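Long-range contact in putative uncharacterized protein (Streptococcus pyogenes serotype M1, PDB 3VZH), which probably acts as the Cas5d endoribonuclease of a CRISPR system, binding and cutting precursor crRNA in adaptive defence against mobile genetic elements: residues 45-50 with 133-139. Coordinates in Å, arbitrary orientation, origin at the centre of the assembly. Residue numbers count along the deposited sequence, not the author numbering.
Sequences IVDAIY and GRRDVFL
The last turn and a half of helix 39-49 and the loop 133-139, kinked at Arg134 (phi/psi -71/-29) and extended from Arg135 to Phe138, run antiparallel, Ile45 opposite Val137 (CA-CA 5.8 Å), Ala48 opposite Arg135 (5.0 Å) and Ile49 against Gly133 (3.8 Å). Gly133 has phi/psi 94/142, which would jam a CB against the preceding carbonyl O and by itself calls for glycine; a CB would also sit tightly against Ile49 CA. Ala48 is the bump that points at the loop; its CB sits in a shallow hollow between Asp136 O (3.5 Å), Val137 CG2 (4.1 Å) and Arg135 CB (4.3 Å). Farther along, Ile45 (mt) lays CG1 on Phe138 O (3.4 Å), CG2 near Val137 CG1 (4.2 Å) and CD1 against Leu139 CD2 (3.7 Å). Ile45 and Leu139 both also touch Val13 of strand 9-15, so this end merges into the helix-sheet core of the RRM-like (ferredoxin-like) fold expected of a Cas5 protein. At the other end Tyr50 (chi1 t) leaves helical geometry, and Arg134 (mtp) lays one guanidinium face over Tyr50 CD1 (NE to CD1 3.6 Å), while the phenol OH hydrogen-bonds to ND1 of His121 in helix 118-130. Two carbonyls freed by the helix end accept hydrogen bonds from loop amides: Arg134 N to Ile49 O (168°) and Arg135 N to Ala48 O (154°), both 2.9 Å. One water bridges Asp47 O (2.7 Å) and Arg135 NH1 (3.1 Å), with a weak bond to Ala48 O (3.1 Å). Polar bonding thus gathers at the C-terminal end of the helix, where loop amides take the carbonyls of Ala48 and Ile49 and a water that of Asp47, and apolar packing takes over toward the sheet.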
# COMPACT_ATOMS: atom_id res chain seq x y z
N ILE A 45 -4.83 0.44 -2.56
CA ILE A 45 -5.02 -0.93 -2.98
C ILE A 45 -5.71 -1.77 -1.89
O ILE A 45 -6.73 -2.48 -2.20
CB ILE A 45 -3.64 -1.50 -3.31
CG1 ILE A 45 -3.15 -0.90 -4.70
CG2 ILE A 45 -3.71 -3.00 -3.42
CD1 ILE A 45 -1.62 -1.12 -4.93
N VAL A 46 -5.27 -1.62 -0.64
CA VAL A 46 -5.96 -2.37 0.42
C VAL A 46 -7.38 -1.88 0.61
O VAL A 46 -8.28 -2.66 0.78
CB VAL A 46 -5.13 -2.47 1.75
CG1 VAL A 46 -3.76 -3.10 1.43
CG2 VAL A 46 -5.03 -1.10 2.46
N ASP A 47 -7.65 -0.59 0.54
CA ASP A 47 -9.03 -0.21 0.61
C ASP A 47 -9.89 -0.66 -0.57
O ASP A 47 -11.12 -0.75 -0.43
CB ASP A 47 -9.11 1.34 0.62
CG ASP A 47 -8.56 1.98 1.88
OD1 ASP A 47 -8.34 1.30 2.90
OD2 ASP A 47 -8.46 3.26 1.86
N ALA A 48 -9.30 -0.87 -1.76
CA ALA A 48 -10.07 -1.42 -2.87
C ALA A 48 -10.37 -2.89 -2.58
O ALA A 48 -11.34 -3.44 -3.12
CB ALA A 48 -9.27 -1.31 -4.17
N ILE A 49 -9.53 -3.54 -1.80
CA ILE A 49 -9.89 -4.93 -1.46
C ILE A 49 -11.15 -5.00 -0.58
O ILE A 49 -12.13 -5.71 -0.92
CB ILE A 49 -8.70 -5.59 -0.77
CG1 ILE A 49 -7.54 -5.58 -1.78
CG2 ILE A 49 -9.06 -6.99 -0.22
CD1 ILE A 49 -6.30 -6.31 -1.24
N TYR A 50 -11.14 -4.25 0.51
CA TYR A 50 -12.31 -4.14 1.39
C TYR A 50 -12.21 -2.86 2.20
O TYR A 50 -11.18 -2.63 2.88
CB TYR A 50 -12.37 -5.37 2.31
CG TYR A 50 -13.49 -5.39 3.32
CD1 TYR A 50 -14.80 -4.93 3.00
CD2 TYR A 50 -13.26 -5.92 4.58
CE1 TYR A 50 -15.82 -4.99 3.97
CE2 TYR A 50 -14.26 -5.94 5.55
CZ TYR A 50 -15.54 -5.50 5.21
OH TYR A 50 -16.56 -5.56 6.17
N GLY A 133 -10.36 -8.92 -4.34
CA GLY A 133 -10.83 -7.57 -3.96
C GLY A 133 -12.26 -7.29 -4.39
O GLY A 133 -12.76 -7.76 -5.43
N ARG A 134 -12.97 -6.57 -3.51
CA ARG A 134 -14.34 -6.17 -3.81
C ARG A 134 -14.40 -5.11 -4.88
O ARG A 134 -15.42 -5.02 -5.55
CB ARG A 134 -15.06 -5.71 -2.57
CG ARG A 134 -15.35 -6.90 -1.70
CD ARG A 134 -15.43 -6.41 -0.28
NE ARG A 134 -16.74 -5.92 0.14
CZ ARG A 134 -17.69 -6.65 0.72
NH1 ARG A 134 -18.78 -6.05 1.11
NH2 ARG A 134 -17.61 -7.97 0.84
N ARG A 135 -13.39 -4.25 -5.02
CA ARG A 135 -13.37 -3.28 -6.11
C ARG A 135 -12.16 -3.51 -6.99
O ARG A 135 -11.29 -4.33 -6.64
CB ARG A 135 -13.30 -1.88 -5.52
CG ARG A 135 -14.50 -1.59 -4.61
CD ARG A 135 -14.78 -0.12 -4.86
NE ARG A 135 -16.14 0.27 -4.48
CZ ARG A 135 -16.55 0.48 -3.23
NH1 ARG A 135 -15.78 0.25 -2.16
NH2 ARG A 135 -17.80 0.84 -3.06
N ASP A 136 -12.12 -2.79 -8.11
CA ASP A 136 -10.97 -2.78 -9.03
C ASP A 136 -9.71 -2.28 -8.34
O ASP A 136 -9.68 -1.26 -7.61
CB ASP A 136 -11.27 -1.82 -10.19
CG ASP A 136 -12.25 -2.38 -11.17
OD1 ASP A 136 -12.82 -1.54 -11.90
OD2 ASP A 136 -12.38 -3.63 -11.24
N VAL A 137 -8.64 -2.98 -8.59
CA VAL A 137 -7.38 -2.62 -8.00
C VAL A 137 -6.47 -2.02 -9.10
O VAL A 137 -6.33 -2.59 -10.18
CB VAL A 137 -6.76 -3.93 -7.48
CG1 VAL A 137 -5.30 -3.74 -7.21
CG2 VAL A 137 -7.48 -4.34 -6.19
N PHE A 138 -5.91 -0.85 -8.78
CA PHE A 138 -5.10 0.01 -9.70
C PHE A 138 -3.75 0.23 -9.08
O PHE A 138 -3.65 0.32 -7.83
CB PHE A 138 -5.85 1.36 -9.95
CG PHE A 138 -7.16 1.16 -10.66
CD1 PHE A 138 -7.21 0.58 -11.94
CD2 PHE A 138 -8.36 1.52 -10.06
CE1 PHE A 138 -8.42 0.39 -12.63
CE2 PHE A 138 -9.58 1.32 -10.74
CZ PHE A 138 -9.61 0.75 -12.01
N LEU A 139 -2.69 0.24 -9.90
CA LEU A 139 -1.33 0.40 -9.37
C LEU A 139 -0.84 1.84 -9.58
O LEU A 139 -0.09 2.15 -10.56
CB LEU A 139 -0.37 -0.59 -10.05
CG LEU A 139 -0.83 -2.01 -9.90
CD1 LEU A 139 0.11 -3.08 -10.49
CD2 LEU A 139 -1.10 -2.33 -8.40
O HOH W 1 -13.39 -1.66 -1.66